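Long-range contacts in protein TASOR (Homo sapiens, PDB 6TL1), which serves as a component of the HUSH complex, which maintains epigenetic silencing of H3K9me3-rich loci by promoting recruitment of SETDB1 and MORC2: residues L26-S30 with I168-L172; S71-V77 with D128-I134; L151-P155 with Y183-Y187. Residue numbers count along the deposited sequence, not the author numbering.

Contact 1. Residues L26-S30 with I168-L172; sequences LEPTS and ITSLL
Two irregular loops of the TASOR pseudo-PARP domain meet here at the protein surface: residues 26-30 follow helix 12-22, and residues 168-172 precede helix 176-179. Residues 28-30 have helical phi/psi without the regular bonds, and Ser30 N donates to Glu27 O at 2.7 Å. The register pairs Leu26 with Thr169 (CA-CA 6.7 Å) and Glu27 with Ser170 (CA-CA 7.0 Å); 307 Å² is buried in all. Ile168 is extended; its O lies 3.5 Å from Leu26 CD1 and its CG2 3.9 Å from Leu26 CD2, the leucine having chi1 t and chi2 p. Thr169 CA-to-CB points away; one water donates to both Thr169 O (2.8 Å) and Leu26 O (2.4 Å). At Ser170, chi1 t lets OG accept from Leu172 N at 3.1 Å, an ST turn, while Ser170 C lies 3.6 Å from Leu26 CD2. Leu171 (m, t) places its CD2 4.0 Å from Leu26 CD2 and its CD1 3.9 Å from Ser30 OG, a hydroxyl hydrogen-bonded to Asp114, which also accepts from the backbone N of Leu26 and Glu27. Glu27 (chi1 m, chi2 t) makes the sole direct hydrogen bond between the segments, nearly linear (175°): Leu171 N to Glu27 OE2, 3.0 Å.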
loop_
_atom_site.group_PDB
_atom_site.type_symbol
_atom_site.label_atom_id
_atom_site.label_comp_id
_atom_site.label_asym_id
_atom_site.label_seq_id
_atom_site.Cartn_x
_atom_site.Cartn_y
_atom_site.Cartn_z
ATOM N N LEU A 26 7.090 -9.494 6.185
ATOM C CA LEU A 26 8.461 -9.762 5.775
ATOM C C LEU A 26 9.057 -10.853 6.649
ATOM O O LEU A 26 9.801 -11.717 6.170
ATOM C CB LEU A 26 9.304 -8.494 5.861
ATOM C CG LEU A 26 10.787 -8.768 5.629
ATOM C CD1 LEU A 26 11.026 -9.179 4.181
ATOM C CD2 LEU A 26 11.638 -7.556 6.006
ATOM N N GLU A 27 8.723 -10.846 7.933
ATOM C CA GLU A 27 9.090 -11.938 8.831
ATOM C C GLU A 27 7.799 -12.605 9.289
ATOM O O GLU A 27 7.111 -12.076 10.181
ATOM C CB GLU A 27 9.884 -11.407 10.021
ATOM C CG GLU A 27 11.210 -10.778 9.634
ATOM C CD GLU A 27 12.021 -10.335 10.843
ATOM O OE1 GLU A 27 11.674 -10.748 11.974
ATOM O OE2 GLU A 27 12.992 -9.571 10.660
ATOM N N PRO A 28 7.455 -13.784 8.762
ATOM C CA PRO A 28 6.160 -14.396 9.124
ATOM C C PRO A 28 5.959 -14.613 10.621
ATOM O O PRO A 28 4.804 -14.701 11.053
ATOM C CB PRO A 28 6.171 -15.716 8.344
ATOM C CG PRO A 28 7.008 -15.393 7.137
ATOM C CD PRO A 28 8.122 -14.528 7.678
ATOM N N THR A 29 7.035 -14.681 11.422
ATOM C CA THR A 29 6.912 -14.767 12.876
ATOM C C THR A 29 6.413 -13.481 13.522
ATOM O O THR A 29 6.193 -13.473 14.741
ATOM C CB THR A 29 8.242 -15.183 13.514
ATOM O OG1 THR A 29 9.301 -14.334 13.047
ATOM C CG2 THR A 29 8.542 -16.633 13.185
ATOM N N SER A 30 6.242 -12.396 12.754
ATOM C CA SER A 30 5.578 -11.211 13.273
ATOM C C SER A 30 4.151 -11.522 13.712
ATOM O O SER A 30 3.489 -10.656 14.293
ATOM C CB SER A 30 5.532 -10.097 12.211
ATOM O OG SER A 30 6.824 -9.569 11.924
ATOM N N ILE A 168 16.098 -7.745 0.730
ATOM C CA ILE A 168 15.697 -7.395 2.089
ATOM C C ILE A 168 15.028 -8.606 2.743
ATOM O O ILE A 168 13.992 -9.093 2.272
ATOM C CB ILE A 168 14.764 -6.178 2.080
ATOM C CG1 ILE A 168 15.548 -4.909 1.717
ATOM C CG2 ILE A 168 14.142 -5.971 3.442
ATOM C CD1 ILE A 168 16.803 -4.696 2.558
ATOM N N THR A 169 15.610 -9.100 3.841
ATOM C CA THR A 169 15.008 -10.211 4.571
ATOM C C THR A 169 14.728 -9.898 6.033
ATOM O O THR A 169 14.047 -10.692 6.696
ATOM C CB THR A 169 15.881 -11.480 4.499
ATOM O OG1 THR A 169 17.134 -11.264 5.162
ATOM C CG2 THR A 169 16.122 -11.886 3.055
ATOM N N SER A 170 15.254 -8.795 6.560
ATOM C CA SER A 170 15.144 -8.459 7.970
ATOM C C SER A 170 14.469 -7.108 8.148
ATOM O O SER A 170 14.785 -6.146 7.438
ATOM C CB SER A 170 16.535 -8.453 8.630
ATOM O OG SER A 170 16.482 -7.939 9.948
ATOM N N LEU A 171 13.575 -7.030 9.139
ATOM C CA LEU A 171 12.959 -5.764 9.522
ATOM C C LEU A 171 13.981 -4.721 9.970
ATOM O O LEU A 171 13.651 -3.530 10.003
ATOM C CB LEU A 171 11.950 -6.003 10.649
ATOM C CG LEU A 171 10.722 -6.845 10.286
ATOM C CD1 LEU A 171 9.894 -7.166 11.529
ATOM C CD2 LEU A 171 9.868 -6.110 9.247
ATOM N N LEU A 172 15.202 -5.135 10.310
ATOM C CA LEU A 172 16.241 -4.238 10.810
ATOM C C LEU A 172 17.326 -3.916 9.784
ATOM O O LEU A 172 18.253 -3.169 10.102
ATOM C CB LEU A 172 16.886 -4.814 12.082
ATOM C CG LEU A 172 15.874 -5.019 13.204
ATOM C CD1 LEU A 172 16.422 -5.867 14.348
ATOM C CD2 LEU A 172 15.348 -3.677 13.697
HETATM O O HOH W 1 12.030 -12.643 6.246
#

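Contact 2. Residues S71-V77 with D128-I134; sequences SYAFLMV and DVVIFKI
Extended strands 71-77 and 128-134 run antiparallel, their axes 4.5 Å apart at closest and their directions 143° apart. Ser71-Ile134, Ala73-Phe132 and Leu75-Val130 are hydrogen-bonded pairs, each N donating to the partner's O at 2.8-3.0 Å. Tyr72-Lys133, Phe74-Ile131 and Met76-Val129 between them are non-hydrogen-bonded pairs. This joins a strand outermost within this chain, in the five-stranded antiparallel sheet of the pseudo-PARP domain, to its neighbour, whose Val129, Ile131 and Lys133 are hydrogen-bonded through their backbones to strand 199-209; the Phe74 backbone is hydrogen-bonded to Ser110. Val77 N donates to Asp128 O at 3.0 Å. One water donates to Val77 O (2.6 Å) and accepts from Asp128 N (3.0 Å); another donates to Val77 O (3.1 Å) and Asp128 OD2 (2.5 Å). Asp128 OD1 is hydrogen-bonded to Ser206 OG. Phe74 CD2 lies 3.8 Å from Ile131 CG1 (chi1 m in both), on the face that packs against helix 12-22. On the other face, Leu75 CB meets the Phe132 ring edge at CE1, 3.7 Å away.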
loop_
_atom_site.group_PDB
_atom_site.type_symbol
_atom_site.label_atom_id
_atom_site.label_comp_id
_atom_site.label_asym_id
_atom_site.label_seq_id
_atom_site.Cartn_x
_atom_site.Cartn_y
_atom_site.Cartn_z
ATOM N N SER A 71 -3.662 -7.288 -5.899
ATOM C CA SER A 71 -2.905 -7.679 -4.711
ATOM C C SER A 71 -3.159 -6.636 -3.625
ATOM O O SER A 71 -4.014 -5.757 -3.773
ATOM C CB SER A 71 -1.414 -7.883 -5.033
ATOM O OG SER A 71 -0.870 -6.746 -5.651
ATOM N N TYR A 72 -2.474 -6.772 -2.490
ATOM C CA TYR A 72 -2.723 -5.904 -1.347
ATOM C C TYR A 72 -1.439 -5.213 -0.902
ATOM O O TYR A 72 -0.343 -5.763 -1.017
ATOM C CB TYR A 72 -3.294 -6.718 -0.169
ATOM C CG TYR A 72 -4.619 -7.373 -0.474
ATOM C CD1 TYR A 72 -5.790 -6.615 -0.521
ATOM C CD2 TYR A 72 -4.714 -8.738 -0.715
ATOM C CE1 TYR A 72 -7.017 -7.199 -0.785
ATOM C CE2 TYR A 72 -5.957 -9.335 -0.976
ATOM C CZ TYR A 72 -7.099 -8.541 -1.023
ATOM O OH TYR A 72 -8.343 -9.074 -1.294
ATOM N N ALA A 73 -1.589 -3.983 -0.410
ATOM C CA ALA A 73 -0.501 -3.223 0.192
ATOM C C ALA A 73 -1.061 -2.431 1.364
ATOM O O ALA A 73 -2.282 -2.308 1.528
ATOM C CB ALA A 73 0.173 -2.286 -0.818
ATOM N N PHE A 74 -0.165 -1.845 2.160
ATOM C CA PHE A 74 -0.527 -1.393 3.498
ATOM C C PHE A 74 -0.032 0.014 3.793
ATOM O O PHE A 74 0.967 0.485 3.236
ATOM C CB PHE A 74 0.016 -2.382 4.540
ATOM C CG PHE A 74 -0.194 -3.802 4.135
ATOM C CD1 PHE A 74 0.765 -4.473 3.399
ATOM C CD2 PHE A 74 -1.392 -4.434 4.407
ATOM C CE1 PHE A 74 0.553 -5.754 2.976
ATOM C CE2 PHE A 74 -1.610 -5.726 3.991
ATOM C CZ PHE A 74 -0.632 -6.387 3.274
ATOM N N LEU A 75 -0.751 0.674 4.692
ATOM C CA LEU A 75 -0.398 2.010 5.145
ATOM C C LEU A 75 -0.827 2.150 6.595
ATOM O O LEU A 75 -2.017 2.027 6.907
ATOM C CB LEU A 75 -1.065 3.085 4.285
ATOM C CG LEU A 75 -0.559 4.508 4.526
ATOM C CD1 LEU A 75 0.894 4.619 4.093
ATOM C CD2 LEU A 75 -1.414 5.522 3.758
ATOM N N MET A 76 0.130 2.423 7.475
ATOM C CA MET A 76 -0.203 2.814 8.837
ATOM C C MET A 76 -0.548 4.296 8.804
ATOM O O MET A 76 0.153 5.083 8.163
ATOM C CB MET A 76 0.953 2.536 9.797
ATOM C CG MET A 76 0.671 2.995 11.205
ATOM S SD MET A 76 1.808 2.273 12.404
ATOM C CE MET A 76 3.357 3.008 11.853
ATOM N N VAL A 77 -1.640 4.683 9.462
ATOM C CA VAL A 77 -2.177 6.030 9.304
ATOM C C VAL A 77 -2.369 6.697 10.656
ATOM O O VAL A 77 -2.857 6.086 11.616
ATOM C CB VAL A 77 -3.494 6.012 8.503
ATOM C CG1 VAL A 77 -3.242 5.479 7.109
ATOM C CG2 VAL A 77 -4.478 5.123 9.174
ATOM N N ASP A 128 -3.474 2.017 13.465
ATOM C CA ASP A 128 -4.483 1.689 12.468
ATOM C C ASP A 128 -3.785 1.449 11.143
ATOM O O ASP A 128 -2.965 2.267 10.720
ATOM C CB ASP A 128 -5.487 2.838 12.311
ATOM C CG ASP A 128 -6.293 3.084 13.563
ATOM O OD1 ASP A 128 -6.810 2.105 14.142
ATOM O OD2 ASP A 128 -6.392 4.262 13.977
ATOM N N VAL A 129 -4.105 0.340 10.483
ATOM C CA VAL A 129 -3.499 -0.001 9.201
ATOM C C VAL A 129 -4.614 -0.108 8.170
ATOM O O VAL A 129 -5.569 -0.873 8.360
ATOM C CB VAL A 129 -2.693 -1.307 9.277
ATOM C CG1 VAL A 129 -2.088 -1.634 7.931
ATOM C CG2 VAL A 129 -1.610 -1.196 10.346
ATOM N N VAL A 130 -4.504 0.679 7.096
ATOM C CA VAL A 130 -5.396 0.571 5.944
ATOM C C VAL A 130 -4.804 -0.436 4.972
ATOM O O VAL A 130 -3.604 -0.402 4.670
ATOM C CB VAL A 130 -5.626 1.935 5.268
ATOM C CG1 VAL A 130 -6.531 1.793 4.015
ATOM C CG2 VAL A 130 -6.333 2.880 6.220
ATOM N N ILE A 131 -5.624 -1.394 4.562
ATOM C CA ILE A 131 -5.266 -2.367 3.545
ATOM C C ILE A 131 -5.857 -1.886 2.228
ATOM O O ILE A 131 -7.080 -1.721 2.108
ATOM C CB ILE A 131 -5.781 -3.770 3.897
ATOM C CG1 ILE A 131 -5.152 -4.270 5.211
ATOM C CG2 ILE A 131 -5.576 -4.728 2.719
ATOM C CD1 ILE A 131 -5.671 -5.634 5.659
ATOM N N PHE A 132 -4.988 -1.656 1.248
ATOM C CA PHE A 132 -5.400 -1.252 -0.089
ATOM C C PHE A 132 -5.347 -2.442 -1.023
ATOM O O PHE A 132 -4.399 -3.230 -0.980
ATOM C CB PHE A 132 -4.486 -0.161 -0.650
ATOM C CG PHE A 132 -4.556 1.123 0.095
ATOM C CD1 PHE A 132 -3.719 1.360 1.166
ATOM C CD2 PHE A 132 -5.474 2.099 -0.274
ATOM C CE1 PHE A 132 -3.784 2.561 1.857
ATOM C CE2 PHE A 132 -5.555 3.290 0.415
ATOM C CZ PHE A 132 -4.710 3.520 1.492
ATOM N N LYS A 133 -6.339 -2.546 -1.900
ATOM C CA LYS A 133 -6.159 -3.401 -3.054
ATOM C C LYS A 133 -5.488 -2.564 -4.137
ATOM O O LYS A 133 -5.743 -1.363 -4.263
ATOM C CB LYS A 133 -7.475 -4.003 -3.550
ATOM C CG LYS A 133 -8.471 -3.051 -4.168
ATOM C CD LYS A 133 -9.631 -3.857 -4.770
ATOM C CE LYS A 133 -10.760 -2.974 -5.309
ATOM N NZ LYS A 133 -11.935 -3.814 -5.722
ATOM N N ILE A 134 -4.565 -3.189 -4.865
ATOM C CA ILE A 134 -3.747 -2.502 -5.851
ATOM C C ILE A 134 -3.641 -3.386 -7.077
ATOM O O ILE A 134 -3.861 -4.598 -7.018
ATOM C CB ILE A 134 -2.325 -2.171 -5.334
ATOM C CG1 ILE A 134 -1.632 -3.469 -4.889
ATOM C CG2 ILE A 134 -2.406 -1.160 -4.214
ATOM C CD1 ILE A 134 -0.192 -3.299 -4.423
HETATM O O HOH W 2 -1.837 4.474 13.414
HETATM O O HOH W 3 -5.419 6.531 13.372
#

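Contact 3. Residues L151-P155 with Y183-Y187; sequences LDPTP and YFYEY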
loop_
_atom_site.group_PDB
_atom_site.type_symbol
_atom_site.label_atom_id
_atom_site.label_comp_id
_atom_site.label_asym_id
_atom_site.label_seq_id
_atom_site.Cartn_x
_atom_site.Cartn_y
_atom_site.Cartn_z
ATOM N N LEU A 151 14.017 9.670 -11.023
ATOM C CA LEU A 151 13.192 9.806 -12.215
ATOM C C LEU A 151 11.838 10.411 -11.882
ATOM O O LEU A 151 11.303 10.227 -10.788
ATOM C CB LEU A 151 12.965 8.442 -12.866
ATOM C CG LEU A 151 14.181 7.642 -13.327
ATOM C CD1 LEU A 151 13.787 6.185 -13.534
ATOM C CD2 LEU A 151 14.717 8.243 -14.609
ATOM N N ASP A 152 11.278 11.133 -12.850
ATOM C CA ASP A 152 9.851 11.371 -12.850
ATOM C C ASP A 152 9.136 10.023 -12.951
ATOM O O ASP A 152 9.745 9.019 -13.329
ATOM C CB ASP A 152 9.451 12.264 -14.026
ATOM C CG ASP A 152 9.795 13.732 -13.805
ATOM O OD1 ASP A 152 10.130 14.118 -12.664
ATOM O OD2 ASP A 152 9.699 14.507 -14.781
ATOM N N PRO A 153 7.857 9.961 -12.585
ATOM C CA PRO A 153 7.123 8.700 -12.755
ATOM C C PRO A 153 7.228 8.227 -14.198
ATOM O O PRO A 153 7.175 9.026 -15.141
ATOM C CB PRO A 153 5.687 9.080 -12.377
ATOM C CG PRO A 153 5.872 10.158 -11.372
ATOM C CD PRO A 153 7.034 10.972 -11.900
ATOM N N THR A 154 7.448 6.920 -14.365
ATOM C CA THR A 154 7.725 6.359 -15.685
ATOM C C THR A 154 6.434 6.217 -16.469
ATOM O O THR A 154 5.518 5.499 -16.013
ATOM C CB THR A 154 8.405 5.006 -15.560
ATOM O OG1 THR A 154 9.623 5.148 -14.827
ATOM C CG2 THR A 154 8.771 4.507 -16.946
ATOM N N PRO A 155 6.264 6.862 -17.614
ATOM C CA PRO A 155 5.024 6.743 -18.370
ATOM C C PRO A 155 4.783 5.301 -18.804
ATOM O O PRO A 155 5.726 4.532 -19.013
ATOM C CB PRO A 155 5.229 7.660 -19.575
ATOM C CG PRO A 155 6.266 8.665 -19.089
ATOM C CD PRO A 155 7.198 7.828 -18.248
ATOM N N TYR A 183 5.358 2.442 -5.298
ATOM C CA TYR A 183 5.156 3.850 -5.653
ATOM C C TYR A 183 4.192 3.917 -6.829
ATOM O O TYR A 183 4.580 3.631 -7.964
ATOM C CB TYR A 183 6.492 4.500 -5.979
ATOM C CG TYR A 183 6.465 5.949 -6.430
ATOM C CD1 TYR A 183 6.205 6.972 -5.532
ATOM C CD2 TYR A 183 6.772 6.292 -7.740
ATOM C CE1 TYR A 183 6.244 8.312 -5.934
ATOM C CE2 TYR A 183 6.799 7.630 -8.161
ATOM C CZ TYR A 183 6.535 8.623 -7.251
ATOM O OH TYR A 183 6.563 9.935 -7.652
ATOM N N PHE A 184 2.936 4.259 -6.549
ATOM C CA PHE A 184 1.870 4.278 -7.536
ATOM C C PHE A 184 1.628 5.694 -8.048
ATOM O O PHE A 184 1.641 6.660 -7.284
ATOM C CB PHE A 184 0.585 3.711 -6.938
ATOM C CG PHE A 184 0.635 2.232 -6.724
ATOM C CD1 PHE A 184 0.285 1.361 -7.744
ATOM C CD2 PHE A 184 1.045 1.711 -5.510
ATOM C CE1 PHE A 184 0.343 -0.012 -7.555
ATOM C CE2 PHE A 184 1.095 0.340 -5.312
ATOM C CZ PHE A 184 0.752 -0.518 -6.345
ATOM N N TYR A 185 1.393 5.812 -9.343
ATOM C CA TYR A 185 1.155 7.114 -9.935
ATOM C C TYR A 185 0.304 6.900 -11.170
ATOM O O TYR A 185 0.149 5.776 -11.659
ATOM C CB TYR A 185 2.469 7.810 -10.295
ATOM C CG TYR A 185 3.299 6.927 -11.180
ATOM C CD1 TYR A 185 3.121 6.928 -12.559
ATOM C CD2 TYR A 185 4.250 6.073 -10.638
ATOM C CE1 TYR A 185 3.866 6.102 -13.370
ATOM C CE2 TYR A 185 5.015 5.255 -11.444
ATOM C CZ TYR A 185 4.822 5.271 -12.804
ATOM O OH TYR A 185 5.571 4.446 -13.608
ATOM N N GLU A 186 -0.214 8.001 -11.701
ATOM C CA GLU A 186 -1.006 7.912 -12.915
ATOM C C GLU A 186 -0.959 9.252 -13.623
ATOM O O GLU A 186 -1.251 10.288 -13.017
ATOM C CB GLU A 186 -2.450 7.510 -12.603
ATOM C CG GLU A 186 -3.274 7.236 -13.830
ATOM C CD GLU A 186 -4.628 6.612 -13.523
ATOM O OE1 GLU A 186 -5.094 6.685 -12.366
ATOM O OE2 GLU A 186 -5.237 6.067 -14.462
ATOM N N TYR A 187 -0.587 9.232 -14.897
ATOM C CA TYR A 187 -0.633 10.446 -15.679
ATOM C C TYR A 187 -2.061 10.650 -16.166
ATOM O O TYR A 187 -2.697 9.717 -16.670
ATOM C CB TYR A 187 0.325 10.357 -16.865
ATOM C CG TYR A 187 1.776 10.583 -16.503
ATOM C CD1 TYR A 187 2.305 11.864 -16.434
ATOM C CD2 TYR A 187 2.624 9.507 -16.240
ATOM C CE1 TYR A 187 3.638 12.075 -16.115
ATOM C CE2 TYR A 187 3.965 9.707 -15.921
ATOM C CZ TYR A 187 4.462 10.992 -15.855
ATOM O OH TYR A 187 5.780 11.210 -15.533
#
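Pro153 is the bump of this contact, and three tyrosines shape the hollow that takes it. The residue is buried, with 85 Å² of it covered by the other segment. Pro153 CB sits 3.4 Å from the centroid of the Tyr185 ring and only 15° off the ring normal, a CH-pi contact over the face. Pro153 CG approaches Tyr183 CE2 at 4.2 Å, and Pro153 CB lies 4.0 Å from Tyr187 CE2. Tyr187 (chi1 m) and Tyr185 (chi1 p) reach the backbone carbonyls: Tyr187 OH donates to Pro153 O and Tyr185 OH to Thr154 O, each at 2.6 Å. Pro155 CG rests 4.1 Å from Tyr187 CE2. Thr154 CB touches Tyr185 OH at 3.5 Å, while Thr154 OG1 is hydrogen-bonded to His160 NE2. Because the 183-187 backbone is extended, Tyr183, Tyr185 and Tyr187 point to the loop while Phe184 and Glu186 make no contact with it. The arrangement is a proline packed on an aromatic ring face by CH-pi, seating the loop against strand 181-184 of the mixed sheet and the residues that follow it.

How the contacts relate
From the N terminus, the chain passes helix 12-22 and opens contact 1 at 26-30. Contact 2 opens at strand 71-77 and closes at 128-134, wholly nested in the loop that contact 1 will complete. Contact 3 then opens at 151-155, before 168-172 closes contact 1, and itself closes at 183-187; contacts 1 and 3 therefore cross, while contacts 2 and 3 follow in series. Contact 1 ties the loop after helix 12-22 to the loop before helix 176-179; contact 3 ties the loop between strands 139-142 and 159-162 to strand 181-184. Contacts 2 and 3 touch where Ile134 CD1 packs on Phe184 CZ at 3.5 Å, bringing the five-stranded sheet against the mixed sheet; contacts 1 and 3 have centres about 28 Å apart.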